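Local structure of P91 (Metagenome, 4ZI5) at residues G30-D35 and Q117-G122; V45-E50 and E60-L65; A71-D76 and L111-A116; T136-A141 and T148-F153. The protein hydrolyses phosphotriesters as a promiscuous activity, on an alpha/beta hydrolase scaffold of the dienelactone hydrolase family. One frame throughout, in Å; residues are numbered along the deposited sequence.

Contact 1 (G30-D35 and Q117-G122)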
loop_
_atom_site.group_PDB
_atom_site.type_symbol
_atom_site.label_atom_id
_atom_site.label_comp_id
_atom_site.label_asym_id
_atom_site.label_seq_id
_atom_site.Cartn_x
_atom_site.Cartn_y
_atom_site.Cartn_z
ATOM N N GLY A 30 -23.546 14.121 14.883
ATOM C CA GLY A 30 -22.198 14.056 14.316
ATOM C C GLY A 30 -21.464 15.387 14.463
ATOM O O GLY A 30 -22.041 16.393 14.890
ATOM N N GLU A 31 -20.193 15.404 14.071
ATOM C CA GLU A 31 -19.389 16.621 14.087
ATOM C C GLU A 31 -18.739 16.815 12.736
ATOM O O GLU A 31 -18.024 15.933 12.253
ATOM C CB GLU A 31 -18.314 16.578 15.210
ATOM C CG GLU A 31 -17.641 17.918 15.435
ATOM C CD GLU A 31 -16.657 17.880 16.563
ATOM O OE1 GLU A 31 -17.008 18.397 17.642
ATOM O OE2 GLU A 31 -15.556 17.313 16.381
ATOM N N PHE A 32 -19.014 17.974 12.136
ATOM C CA PHE A 32 -18.633 18.312 10.771
ATOM C C PHE A 32 -17.449 19.267 10.814
ATOM O O PHE A 32 -17.513 20.312 11.468
ATOM C CB PHE A 32 -19.806 18.970 10.065
ATOM C CG PHE A 32 -19.538 19.365 8.658
ATOM C CD1 PHE A 32 -19.453 18.408 7.653
ATOM C CD2 PHE A 32 -19.409 20.713 8.315
ATOM C CE1 PHE A 32 -19.233 18.774 6.351
ATOM C CE2 PHE A 32 -19.196 21.101 7.009
ATOM C CZ PHE A 32 -19.122 20.131 6.015
ATOM N N HIS A 33 -16.382 18.901 10.086
ATOM C CA HIS A 33 -15.139 19.658 10.033
ATOM C C HIS A 33 -14.875 20.195 8.647
ATOM O O HIS A 33 -14.963 19.463 7.651
ATOM C CB HIS A 33 -13.977 18.769 10.448
ATOM C CG HIS A 33 -14.050 18.310 11.864
ATOM N ND1 HIS A 33 -13.107 18.657 12.799
ATOM C CD2 HIS A 33 -14.956 17.531 12.509
ATOM C CE1 HIS A 33 -13.434 18.129 13.966
ATOM N NE2 HIS A 33 -14.541 17.432 13.817
ATOM N N TRP A 34 -14.530 21.476 8.579
ATOM C CA TRP A 34 -14.182 22.097 7.306
ATOM C C TRP A 34 -13.238 23.297 7.522
ATOM O O TRP A 34 -13.109 23.822 8.650
ATOM C CB TRP A 34 -15.468 22.492 6.528
ATOM C CG TRP A 34 -16.057 23.798 6.954
ATOM C CD1 TRP A 34 -16.027 24.990 6.250
ATOM C CD2 TRP A 34 -16.741 24.081 8.190
ATOM N NE1 TRP A 34 -16.636 25.979 6.986
ATOM C CE2 TRP A 34 -17.096 25.446 8.168
ATOM C CE3 TRP A 34 -17.076 23.317 9.312
ATOM C CZ2 TRP A 34 -17.766 26.066 9.234
ATOM C CZ3 TRP A 34 -17.740 23.944 10.383
ATOM C CH2 TRP A 34 -18.066 25.296 10.333
ATOM N N ASP A 35 -12.554 23.678 6.442
ATOM C CA ASP A 35 -11.718 24.881 6.431
ATOM C C ASP A 35 -12.565 26.066 5.969
ATOM O O ASP A 35 -12.945 26.135 4.798
ATOM C CB ASP A 35 -10.540 24.658 5.469
ATOM C CG ASP A 35 -9.519 25.797 5.471
ATOM O OD1 ASP A 35 -9.688 26.840 6.148
ATOM O OD2 ASP A 35 -8.489 25.600 4.818
ATOM N N GLN A 117 -24.658 19.007 3.826
ATOM C CA GLN A 117 -23.940 20.218 4.182
ATOM C C GLN A 117 -23.576 20.965 2.918
ATOM O O GLN A 117 -23.068 20.352 1.985
ATOM C CB GLN A 117 -22.710 19.917 5.031
ATOM C CG GLN A 117 -22.971 19.067 6.258
ATOM C CD GLN A 117 -24.137 19.581 7.084
ATOM O OE1 GLN A 117 -24.176 20.762 7.434
ATOM N NE2 GLN A 117 -25.121 18.718 7.338
ATOM N N PRO A 118 -23.817 22.301 2.879
ATOM C CA PRO A 118 -23.574 23.037 1.618
ATOM C C PRO A 118 -22.122 23.126 1.125
ATOM O O PRO A 118 -21.892 23.415 -0.056
ATOM C CB PRO A 118 -24.140 24.441 1.900
ATOM C CG PRO A 118 -25.088 24.237 3.035
ATOM C CD PRO A 118 -24.477 23.164 3.882
ATOM N N GLU A 119 -21.167 22.858 2.002
ATOM C CA GLU A 119 -19.765 22.803 1.637
ATOM C C GLU A 119 -19.364 21.537 0.872
ATOM O O GLU A 119 -18.243 21.475 0.365
ATOM C CB GLU A 119 -18.884 22.895 2.890
ATOM C CG GLU A 119 -19.046 24.167 3.687
ATOM C CD GLU A 119 -20.091 24.078 4.785
ATOM O OE1 GLU A 119 -20.962 23.157 4.786
ATOM O OE2 GLU A 119 -20.049 24.968 5.660
ATOM N N VAL A 120 -20.251 20.550 0.799
ATOM C CA VAL A 120 -19.952 19.248 0.192
ATOM C C VAL A 120 -20.461 19.185 -1.233
ATOM O O VAL A 120 -21.635 19.434 -1.485
ATOM C CB VAL A 120 -20.593 18.099 1.016
ATOM C CG1 VAL A 120 -20.389 16.719 0.368
ATOM C CG2 VAL A 120 -19.995 18.083 2.416
ATOM N N ASP A 121 -19.547 18.820 -2.141
ATOM C CA ASP A 121 -19.854 18.381 -3.499
ATOM C C ASP A 121 -20.358 16.937 -3.412
ATOM O O ASP A 121 -19.567 15.981 -3.207
ATOM C CB ASP A 121 -18.594 18.448 -4.338
ATOM C CG ASP A 121 -18.795 17.965 -5.755
ATOM O OD1 ASP A 121 -19.859 17.437 -6.088
ATOM O OD2 ASP A 121 -17.844 18.157 -6.524
ATOM N N GLY A 122 -21.675 16.781 -3.556
ATOM C CA GLY A 122 -22.331 15.479 -3.401
ATOM C C GLY A 122 -21.894 14.424 -4.399
ATOM O O GLY A 122 -22.068 13.226 -4.143
#

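Contact 2 (V45-E50 and E60-L65)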
loop_
_atom_site.group_PDB
_atom_site.type_symbol
_atom_site.label_atom_id
_atom_site.label_comp_id
_atom_site.label_asym_id
_atom_site.label_seq_id
_atom_site.Cartn_x
_atom_site.Cartn_y
_atom_site.Cartn_z
ATOM N N VAL A 45 -16.052 13.587 3.149
ATOM C CA VAL A 45 -15.661 12.293 3.698
ATOM C C VAL A 45 -16.429 12.028 4.993
ATOM O O VAL A 45 -16.415 12.872 5.923
ATOM C CB VAL A 45 -14.144 12.213 4.002
ATOM C CG1 VAL A 45 -13.743 10.807 4.462
ATOM C CG2 VAL A 45 -13.330 12.576 2.753
ATOM N N VAL A 46 -17.085 10.878 5.065
ATOM C CA VAL A 46 -17.650 10.411 6.330
ATOM C C VAL A 46 -16.598 9.639 7.085
ATOM O O VAL A 46 -15.932 8.790 6.497
ATOM C CB VAL A 46 -18.832 9.438 6.125
ATOM C CG1 VAL A 46 -19.455 9.106 7.474
ATOM C CG2 VAL A 46 -19.875 10.044 5.213
ATOM N N VAL A 47 -16.459 9.914 8.381
ATOM C CA VAL A 47 -15.482 9.235 9.219
ATOM C C VAL A 47 -16.264 8.379 10.186
ATOM O O VAL A 47 -16.959 8.927 11.039
ATOM C CB VAL A 47 -14.596 10.207 9.996
ATOM C CG1 VAL A 47 -13.601 9.448 10.883
ATOM C CG2 VAL A 47 -13.879 11.181 9.039
ATOM N N PHE A 48 -16.168 7.055 10.047
ATOM C CA PHE A 48 -16.826 6.129 10.951
ATOM C C PHE A 48 -15.895 5.729 12.103
ATOM O O PHE A 48 -14.815 5.194 11.869
ATOM C CB PHE A 48 -17.342 4.895 10.215
ATOM C CG PHE A 48 -18.501 5.179 9.290
ATOM C CD1 PHE A 48 -19.743 5.526 9.795
ATOM C CD2 PHE A 48 -18.340 5.172 7.907
ATOM C CE1 PHE A 48 -20.809 5.839 8.950
ATOM C CE2 PHE A 48 -19.406 5.455 7.066
ATOM C CZ PHE A 48 -20.647 5.806 7.605
ATOM N N PRO A 49 -16.301 6.000 13.355
ATOM C CA PRO A 49 -15.408 5.689 14.466
ATOM C C PRO A 49 -15.301 4.216 14.818
ATOM O O PRO A 49 -15.987 3.369 14.252
ATOM C CB PRO A 49 -16.002 6.461 15.660
ATOM C CG PRO A 49 -17.182 7.187 15.150
ATOM C CD PRO A 49 -17.517 6.725 13.795
ATOM N N GLU A 50 -14.413 3.934 15.767
ATOM C CA GLU A 50 -14.360 2.617 16.367
ATOM C C GLU A 50 -15.647 2.341 17.127
ATOM O O GLU A 50 -16.502 3.253 17.325
ATOM C CB GLU A 50 -13.156 2.517 17.305
ATOM C CG GLU A 50 -11.814 2.628 16.604
ATOM C CD GLU A 50 -10.686 2.098 17.456
ATOM O OE1 GLU A 50 -10.548 2.580 18.588
ATOM O OE2 GLU A 50 -9.956 1.183 17.022
ATOM N N GLU A 60 -10.448 13.982 15.545
ATOM C CA GLU A 60 -9.127 14.421 15.073
ATOM C C GLU A 60 -8.863 14.025 13.638
ATOM O O GLU A 60 -8.262 14.803 12.886
ATOM C CB GLU A 60 -8.012 13.902 16.006
ATOM C CG GLU A 60 -6.588 14.166 15.576
ATOM C CD GLU A 60 -6.216 15.620 15.383
ATOM O OE1 GLU A 60 -6.900 16.550 15.849
ATOM O OE2 GLU A 60 -5.186 15.831 14.715
ATOM N N ARG A 61 -9.318 12.837 13.241
ATOM C CA ARG A 61 -9.167 12.415 11.853
ATOM C C ARG A 61 -10.002 13.273 10.908
ATOM O O ARG A 61 -9.533 13.656 9.812
ATOM C CB ARG A 61 -9.451 10.899 11.712
ATOM C CG ARG A 61 -8.584 9.984 12.578
ATOM C CD ARG A 61 -7.104 10.343 12.487
ATOM N NE ARG A 61 -6.121 9.642 13.315
ATOM C CZ ARG A 61 -5.919 9.807 14.628
ATOM N NH1 ARG A 61 -4.900 9.170 15.212
ATOM N NH2 ARG A 61 -6.729 10.577 15.360
ATOM N N ALA A 62 -11.204 13.642 11.344
ATOM C CA ALA A 62 -12.035 14.569 10.570
ATOM C C ALA A 62 -11.356 15.931 10.453
ATOM O O ALA A 62 -11.327 16.498 9.372
ATOM C CB ALA A 62 -13.399 14.735 11.214
ATOM N N ARG A 63 -10.740 16.400 11.545
ATOM C CA ARG A 63 -9.978 17.665 11.501
ATOM C C ARG A 63 -8.826 17.585 10.512
ATOM O O ARG A 63 -8.627 18.486 9.700
ATOM C CB ARG A 63 -9.458 18.041 12.884
ATOM C CG ARG A 63 -8.857 19.435 12.937
ATOM C CD ARG A 63 -8.023 19.624 14.192
ATOM N NE ARG A 63 -6.814 18.812 14.121
ATOM C CZ ARG A 63 -5.723 19.086 13.401
ATOM N NH1 ARG A 63 -5.628 20.198 12.677
ATOM N NH2 ARG A 63 -4.712 18.222 13.395
ATOM N N ARG A 64 -8.086 16.481 10.554
ATOM C CA ARG A 64 -6.959 16.289 9.610
ATOM C C ARG A 64 -7.426 16.268 8.153
ATOM O O ARG A 64 -6.787 16.835 7.274
ATOM C CB ARG A 64 -6.180 15.005 9.950
ATOM C CG ARG A 64 -5.451 15.081 11.278
ATOM C CD ARG A 64 -4.732 13.779 11.595
ATOM N NE ARG A 64 -4.244 13.775 12.969
ATOM C CZ ARG A 64 -3.570 12.781 13.536
ATOM N NH1 ARG A 64 -3.273 11.678 12.840
ATOM N NH2 ARG A 64 -3.169 12.893 14.792
ATOM N N LEU A 65 -8.558 15.629 7.898
ATOM C CA LEU A 65 -9.181 15.680 6.576
ATOM C C LEU A 65 -9.572 17.105 6.132
ATOM O O LEU A 65 -9.375 17.478 4.967
ATOM C CB LEU A 65 -10.389 14.779 6.534
ATOM C CG LEU A 65 -10.073 13.283 6.570
ATOM C CD1 LEU A 65 -11.324 12.483 6.855
ATOM C CD2 LEU A 65 -9.408 12.807 5.282
#

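Contact 3 (A71-D76 and L111-A116)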
loop_
_atom_site.group_PDB
_atom_site.type_symbol
_atom_site.label_atom_id
_atom_site.label_comp_id
_atom_site.label_asym_id
_atom_site.label_seq_id
_atom_site.Cartn_x
_atom_site.Cartn_y
_atom_site.Cartn_z
ATOM N N ALA A 71 -14.302 18.265 3.300
ATOM C CA ALA A 71 -15.339 18.509 4.289
ATOM C C ALA A 71 -15.629 17.158 4.925
ATOM O O ALA A 71 -15.940 16.208 4.211
ATOM C CB ALA A 71 -16.564 19.059 3.604
ATOM N N ALA A 72 -15.513 17.044 6.242
ATOM C CA ALA A 72 -15.513 15.715 6.879
ATOM C C ALA A 72 -16.513 15.635 8.016
ATOM O O ALA A 72 -16.500 16.495 8.879
ATOM C CB ALA A 72 -14.124 15.375 7.414
ATOM N N LEU A 73 -17.360 14.615 8.002
ATOM C CA LEU A 73 -18.294 14.373 9.089
ATOM C C LEU A 73 -17.892 13.165 9.910
ATOM O O LEU A 73 -17.906 12.042 9.419
ATOM C CB LEU A 73 -19.700 14.113 8.557
ATOM C CG LEU A 73 -20.759 13.884 9.643
ATOM C CD1 LEU A 73 -21.113 15.191 10.356
ATOM C CD2 LEU A 73 -22.005 13.278 9.045
ATOM N N ALA A 74 -17.548 13.419 11.159
ATOM C CA ALA A 74 -17.348 12.357 12.146
ATOM C C ALA A 74 -18.721 11.870 12.576
ATOM O O ALA A 74 -19.508 12.638 13.154
ATOM C CB ALA A 74 -16.529 12.872 13.303
ATOM N N ALA A 75 -19.022 10.622 12.195
ATOM C CA ALA A 75 -20.348 10.059 12.307
ATOM C C ALA A 75 -20.669 9.610 13.740
ATOM O O ALA A 75 -19.784 9.195 14.485
ATOM C CB ALA A 75 -20.501 8.892 11.355
ATOM N N ASP A 76 -21.944 9.710 14.098
ATOM C CA ASP A 76 -22.474 9.131 15.326
ATOM C C ASP A 76 -23.295 7.907 14.945
ATOM O O ASP A 76 -24.474 8.049 14.548
ATOM C CB ASP A 76 -23.329 10.167 16.045
ATOM C CG ASP A 76 -24.027 9.612 17.305
ATOM O OD1 ASP A 76 -23.652 8.513 17.770
ATOM O OD2 ASP A 76 -25.007 10.247 17.779
ATOM N N LEU A 111 -23.980 9.337 5.828
ATOM C CA LEU A 111 -23.673 9.799 4.481
ATOM C C LEU A 111 -24.656 10.878 4.001
ATOM O O LEU A 111 -24.233 11.904 3.453
ATOM C CB LEU A 111 -23.638 8.636 3.492
ATOM C CG LEU A 111 -23.309 8.977 2.047
ATOM C CD1 LEU A 111 -22.015 9.762 1.912
ATOM C CD2 LEU A 111 -23.269 7.681 1.253
ATOM N N ASP A 112 -25.948 10.681 4.271
ATOM C CA ASP A 112 -26.949 11.728 3.987
ATOM C C ASP A 112 -26.689 13.036 4.771
ATOM O O ASP A 112 -26.827 14.113 4.215
ATOM C CB ASP A 112 -28.367 11.208 4.260
ATOM C CG ASP A 112 -28.788 10.113 3.284
ATOM O OD1 ASP A 112 -28.190 9.970 2.206
ATOM O OD2 ASP A 112 -29.745 9.397 3.569
ATOM N N ALA A 113 -26.296 12.937 6.034
ATOM C CA ALA A 113 -25.970 14.119 6.817
ATOM C C ALA A 113 -24.742 14.876 6.266
ATOM O O ALA A 113 -24.719 16.095 6.222
ATOM C CB ALA A 113 -25.727 13.735 8.262
ATOM N N LEU A 114 -23.728 14.140 5.839
ATOM C CA LEU A 114 -22.608 14.740 5.110
ATOM C C LEU A 114 -23.059 15.517 3.867
ATOM O O LEU A 114 -22.711 16.687 3.704
ATOM C CB LEU A 114 -21.597 13.667 4.700
ATOM C CG LEU A 114 -20.424 14.165 3.857
ATOM C CD1 LEU A 114 -19.462 14.962 4.714
ATOM C CD2 LEU A 114 -19.728 12.986 3.163
ATOM N N THR A 115 -23.803 14.837 3.003
ATOM C CA THR A 115 -24.198 15.385 1.702
ATOM C C THR A 115 -25.181 16.569 1.825
ATOM O O THR A 115 -25.218 17.430 0.970
ATOM C CB THR A 115 -24.762 14.292 0.747
ATOM O OG1 THR A 115 -25.965 13.747 1.259
ATOM C CG2 THR A 115 -23.780 13.171 0.575
ATOM N N ALA A 116 -25.905 16.617 2.933
ATOM C CA ALA A 116 -26.721 17.763 3.300
ATOM C C ALA A 116 -25.961 19.066 3.541
ATOM O O ALA A 116 -26.567 20.136 3.453
ATOM C CB ALA A 116 -27.525 17.435 4.524
#

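Contact 4 (T136-A141 and T148-F153)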
loop_
_atom_site.group_PDB
_atom_site.type_symbol
_atom_site.label_atom_id
_atom_site.label_comp_id
_atom_site.label_asym_id
_atom_site.label_seq_id
_atom_site.Cartn_x
_atom_site.Cartn_y
_atom_site.Cartn_z
ATOM N N THR A 136 -18.030 -0.884 8.789
ATOM C CA THR A 136 -19.171 -0.071 8.416
ATOM C C THR A 136 -19.022 0.483 6.991
ATOM O O THR A 136 -20.007 0.531 6.230
ATOM C CB THR A 136 -19.395 1.107 9.416
ATOM O OG1 THR A 136 -19.594 0.610 10.755
ATOM C CG2 THR A 136 -20.604 1.902 9.047
ATOM N N CYS A 137 -17.826 0.956 6.648
ATOM C CA CYS A 137 -17.556 1.494 5.288
ATOM C C CYS A 137 -17.844 0.445 4.233
ATOM O O CYS A 137 -18.482 0.742 3.235
ATOM C CB CYS A 137 -16.105 1.934 5.140
ATOM S SG CYS A 137 -15.656 3.445 6.005
ATOM N N LEU A 138 -17.427 -0.788 4.505
ATOM C CA LEU A 138 -17.632 -1.878 3.553
ATOM C C LEU A 138 -19.113 -2.265 3.441
ATOM O O LEU A 138 -19.608 -2.471 2.324
ATOM C CB LEU A 138 -16.758 -3.073 3.914
ATOM C CG LEU A 138 -16.839 -4.246 2.941
ATOM C CD1 LEU A 138 -16.530 -3.833 1.523
ATOM C CD2 LEU A 138 -15.875 -5.350 3.392
ATOM N N GLU A 139 -19.819 -2.317 4.571
ATOM C CA GLU A 139 -21.281 -2.518 4.554
ATOM C C GLU A 139 -21.982 -1.453 3.720
ATOM O O GLU A 139 -22.823 -1.760 2.859
ATOM C CB GLU A 139 -21.865 -2.547 5.986
ATOM C CG GLU A 139 -21.393 -3.723 6.837
ATOM C CD GLU A 139 -21.699 -5.028 6.173
ATOM O OE1 GLU A 139 -22.897 -5.339 6.086
ATOM O OE2 GLU A 139 -20.754 -5.749 5.727
ATOM N N LEU A 140 -21.625 -0.198 3.952
ATOM C CA LEU A 140 -22.230 0.908 3.211
ATOM C C LEU A 140 -21.934 0.836 1.719
ATOM O O LEU A 140 -22.852 1.017 0.891
ATOM C CB LEU A 140 -21.789 2.251 3.781
ATOM C CG LEU A 140 -22.348 3.524 3.133
ATOM C CD1 LEU A 140 -23.867 3.628 3.191
ATOM C CD2 LEU A 140 -21.703 4.710 3.820
ATOM N N ALA A 141 -20.682 0.549 1.364
ATOM C CA ALA A 141 -20.341 0.376 -0.054
ATOM C C ALA A 141 -21.130 -0.759 -0.698
ATOM O O ALA A 141 -21.542 -0.637 -1.850
ATOM C CB ALA A 141 -18.840 0.152 -0.234
ATOM N N THR A 148 -17.106 7.495 -4.057
ATOM C CA THR A 148 -15.886 7.439 -4.868
ATOM C C THR A 148 -14.835 6.457 -4.316
ATOM O O THR A 148 -14.177 5.735 -5.071
ATOM C CB THR A 148 -15.316 8.851 -5.021
ATOM O OG1 THR A 148 -16.252 9.631 -5.756
ATOM C CG2 THR A 148 -13.984 8.839 -5.781
ATOM N N ALA A 149 -14.709 6.417 -2.997
ATOM C CA ALA A 149 -13.701 5.603 -2.360
ATOM C C ALA A 149 -14.135 5.298 -0.942
ATOM O O ALA A 149 -14.835 6.099 -0.304
ATOM C CB ALA A 149 -12.366 6.354 -2.314
ATOM N N ILE A 150 -13.772 4.107 -0.490
ATOM C CA ILE A 150 -13.702 3.819 0.944
ATOM C C ILE A 150 -12.289 3.412 1.317
ATOM O O ILE A 150 -11.566 2.806 0.511
ATOM C CB ILE A 150 -14.728 2.765 1.459
ATOM C CG1 ILE A 150 -14.473 1.370 0.865
ATOM C CG2 ILE A 150 -16.155 3.239 1.186
ATOM C CD1 ILE A 150 -15.219 0.255 1.542
ATOM N N VAL A 151 -11.917 3.738 2.556
ATOM C CA VAL A 151 -10.639 3.329 3.130
ATOM C C VAL A 151 -10.894 2.813 4.544
ATOM O O VAL A 151 -11.488 3.509 5.379
ATOM C CB VAL A 151 -9.608 4.482 3.210
ATOM C CG1 VAL A 151 -8.280 3.937 3.715
ATOM C CG2 VAL A 151 -9.429 5.148 1.841
ATOM N N THR A 152 -10.507 1.574 4.800
ATOM C CA THR A 152 -10.670 0.960 6.111
ATOM C C THR A 152 -9.299 0.908 6.798
ATOM O O THR A 152 -8.269 0.663 6.157
ATOM C CB THR A 152 -11.327 -0.434 6.019
ATOM O OG1 THR A 152 -10.444 -1.372 5.412
ATOM C CG2 THR A 152 -12.581 -0.333 5.160
ATOM N N PHE A 153 -9.301 1.189 8.095
ATOM C CA PHE A 153 -8.116 1.108 8.915
ATOM C C PHE A 153 -8.388 0.087 10.000
ATOM O O PHE A 153 -9.290 0.299 10.802
ATOM C CB PHE A 153 -7.817 2.442 9.586
ATOM C CG PHE A 153 -7.518 3.544 8.635
ATOM C CD1 PHE A 153 -8.536 4.334 8.118
ATOM C CD2 PHE A 153 -6.204 3.780 8.212
ATOM C CE1 PHE A 153 -8.258 5.371 7.237
ATOM C CE2 PHE A 153 -5.934 4.812 7.327
ATOM C CZ PHE A 153 -6.965 5.604 6.836
#

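Contact 1 (G30-D35 and Q117-G122)
Phe32 puts its ring against the turn Gln117-Val120, where Gln117 and Glu119 receive it. Gln117 CG lies over one face, 3.9 Å from the centroid of the Phe32 ring and only 16° off the ring normal. This is a CH-pi contact. The Gln117 chain runs alongside the Phe32 ring, in the opposite sense, and Gln117 CB comes within 3.7 Å of Phe32 CZ. Val120 CG2 meets the edge of the ring at Phe32 CE1, 4.1 Å away. Glu119 approaches obliquely, with OE1 3.5 Å from Phe32 CE2. Its chi2 (92°) bends the chain and brings CD to the ring of Phe32. The other oxygen, Glu119 OE2, lies above the indole of Trp34, toward the rim and 3.8 Å from Trp34 NE1. An alanine at Phe32 would probably leave the Gln117 methylenes and Val120 CG2 without a ring to pack on and open a gap between strand and turn. The turn is type I, closed by Val120 N to Gln117 O at 3.1 Å. The polar ends find their bonding partners outside the two segments. Arg17 of strand 15-23 forms a salt bridge with Glu119 OE2, a hydrogen bond with Gln117 OE1 and a cation-pi contact with Trp34. Gln117 NE2 is bonded to Ala113 O. The contact joins CH-pi and apolar packing to a carboxylate set against two rings, its charge probably offset by Arg17.

Contact 2 (V45-E50 and E60-L65)
Leu65 CD1 wedges between two valines of strand 42-48. It lies 3.6 Å from Val47 CG2 and 3.8 Å from Val45 CG1. Leu65 and Val47 meet tip to tip, whereas Leu65 and Val45 cross at about a right angle. With CG anti to the carbonyl carbon (chi1 -70°), Leu65 directs CG to the strand, and CD1 goes on to the valines. Val47 CG2 also rests on the helix itself, 4.2 Å from Ala62 CB. The small Ala62 side chain permits a close approach, and the CA atoms of Val47 and Ala62 are 6.5 Å apart. The next shell is charged. Glu60 is gripped side-on by Arg63, with NE on OE1 and NH2 on OE2. Glu60 OE2 takes a second bond from Arg64 NE, 2.9 Å long and at 164°. Both arginines form salt bridges with Glu60. Arg64 NH1 in turn sits over one face of the Arg61 guanidinium. Glu234 forms salt bridges with Arg61 NH1 and Arg64 NH1, which probably offsets the closeness of their charges. Helix segment 60-65 runs nearly antiparallel to strand segment 45-48, at 160° and 9.0 Å between axes. They are the first two elements of the beta-alpha-beta unit that ends in strand 71-74. Phe130 and Ile128 of the neighbouring strand 125-130 flank the packing, and Phe245, Trp238 and Met241 of helix 231-248 close over Val45 and Leu65.

Contact 3 (A71-D76 and L111-A116)
Ala71 O and Leu114 CD1 touch at 3.8 Å, where the helix side chain comes up against a strand carbonyl. That oxygen is already engaged within the sheet, because it accepts a backbone bond from Val45 N. Leu114 CD1 packs against it without competing for it. The same methyl lies 3.9 Å from Leu73 CB, so it fits between Ala71 and Leu73 along the strand. Leu73 answers from the strand. With CG anti to the backbone N (chi1 -178°), its CG is directed toward Ala113. Leu73 CD2 then reaches the helix backbone, 3.7 Å from Leu114 N, and it also packs on Ala113 CB at 3.8 Å. The two leucines thus interlock, each with one methyl against the main chain of the other segment. The CA atoms of Leu73 and Leu114 come to 5.9 Å. Helix segment 111-115 and strand segment 71-74 make an angle of 145° between their directions, with axes 8.7 Å apart at closest. Beyond the strand, Asp76 OD2 accepts from the backbone N of both Ala81 and Ile29, which fixes the chain as it leaves the sheet. Phe32 packs beside Ala71 and Leu73 on the same face. Val46 of the adjoining strand also touches Leu114. Ala72 points to the other face, the one that helix 56-67 covers through Val45 and Val47. Helices on both faces of a mostly parallel sheet are the layered sandwich of the alpha/beta hydrolase fold.

Contact 4 (T136-A141 and T148-F153)
Ile150 packs on Cys137, Leu138 and Ala141 of helix 132-142, starting at its CB. Ile150 CB lies 4.0 Å from Cys137 CB. One branch, CG2, approaches the carbonyl Cys137 O at 4.0 Å. The other branch starts at CG1, which chi1 (65°) places between the backbone N and the carbonyl carbon. Chi2 (167°) then extends the chain, and CD1 is carried onto the helix backbone. There Ile150 CD1 lies 3.7 Å from Cys137 O and 3.8 Å from Leu138 CA. It also packs on Ala141 CB at 4.0 Å, one helical turn after Cys137, and more loosely on Leu138 CD1. Cys137 O is the acceptor of Ala141 N, so the methyl tip rests on a carbonyl already bonded within the helix. An alanine at Ile150 would probably open a gap beside Ala141 and Leu138 and leave Cys137 O without its apolar cover. The helix and strand 149-153 are the last two elements of a beta-alpha-beta unit that begins with strand 125-130. Gly129, Cys131 and Gly133, where that strand passes into the helix, fit the pattern of a nucleophile elbow, as in other alpha/beta hydrolases. The helix packs on the sheet directly after this elbow; the axes of segments 136-141 and 149-153 come to 8.3 Å. Nearer the elbow, Cys137 CB meets Thr152 CG2 at 4.2 Å. Ala127 of strand 125-130 touches both Cys137 and Ile150. On the far side of the helix, Glu139 forms salt bridges with Arg100, Arg104 and Arg142.

Overall arrangement
Contacts 2, 3 and 4 are buried, while contact 1 is partly buried and its centre lies about 16 Å from the centre of the chain. All four reach one sheet. Contacts 2 and 3 use neighbouring parallel strands, 42-48 and 71-74, but dress them with helices on opposite faces. Contact 4 lies on a strand further along, and Phe48 of contact 2 packs on its helix at Thr136, Cys137 and Leu140. Contact 1 adjoins contact 3, since strand 26-34 pairs antiparallel with 71-74. The chemistry follows position. Contact 3 is aliphatic, and contact 4 nearly so, with a cysteine and a threonine methyl. Contact 2 has charges behind its aliphatic layer; contact 1 mixes rings with carboxylate and amide.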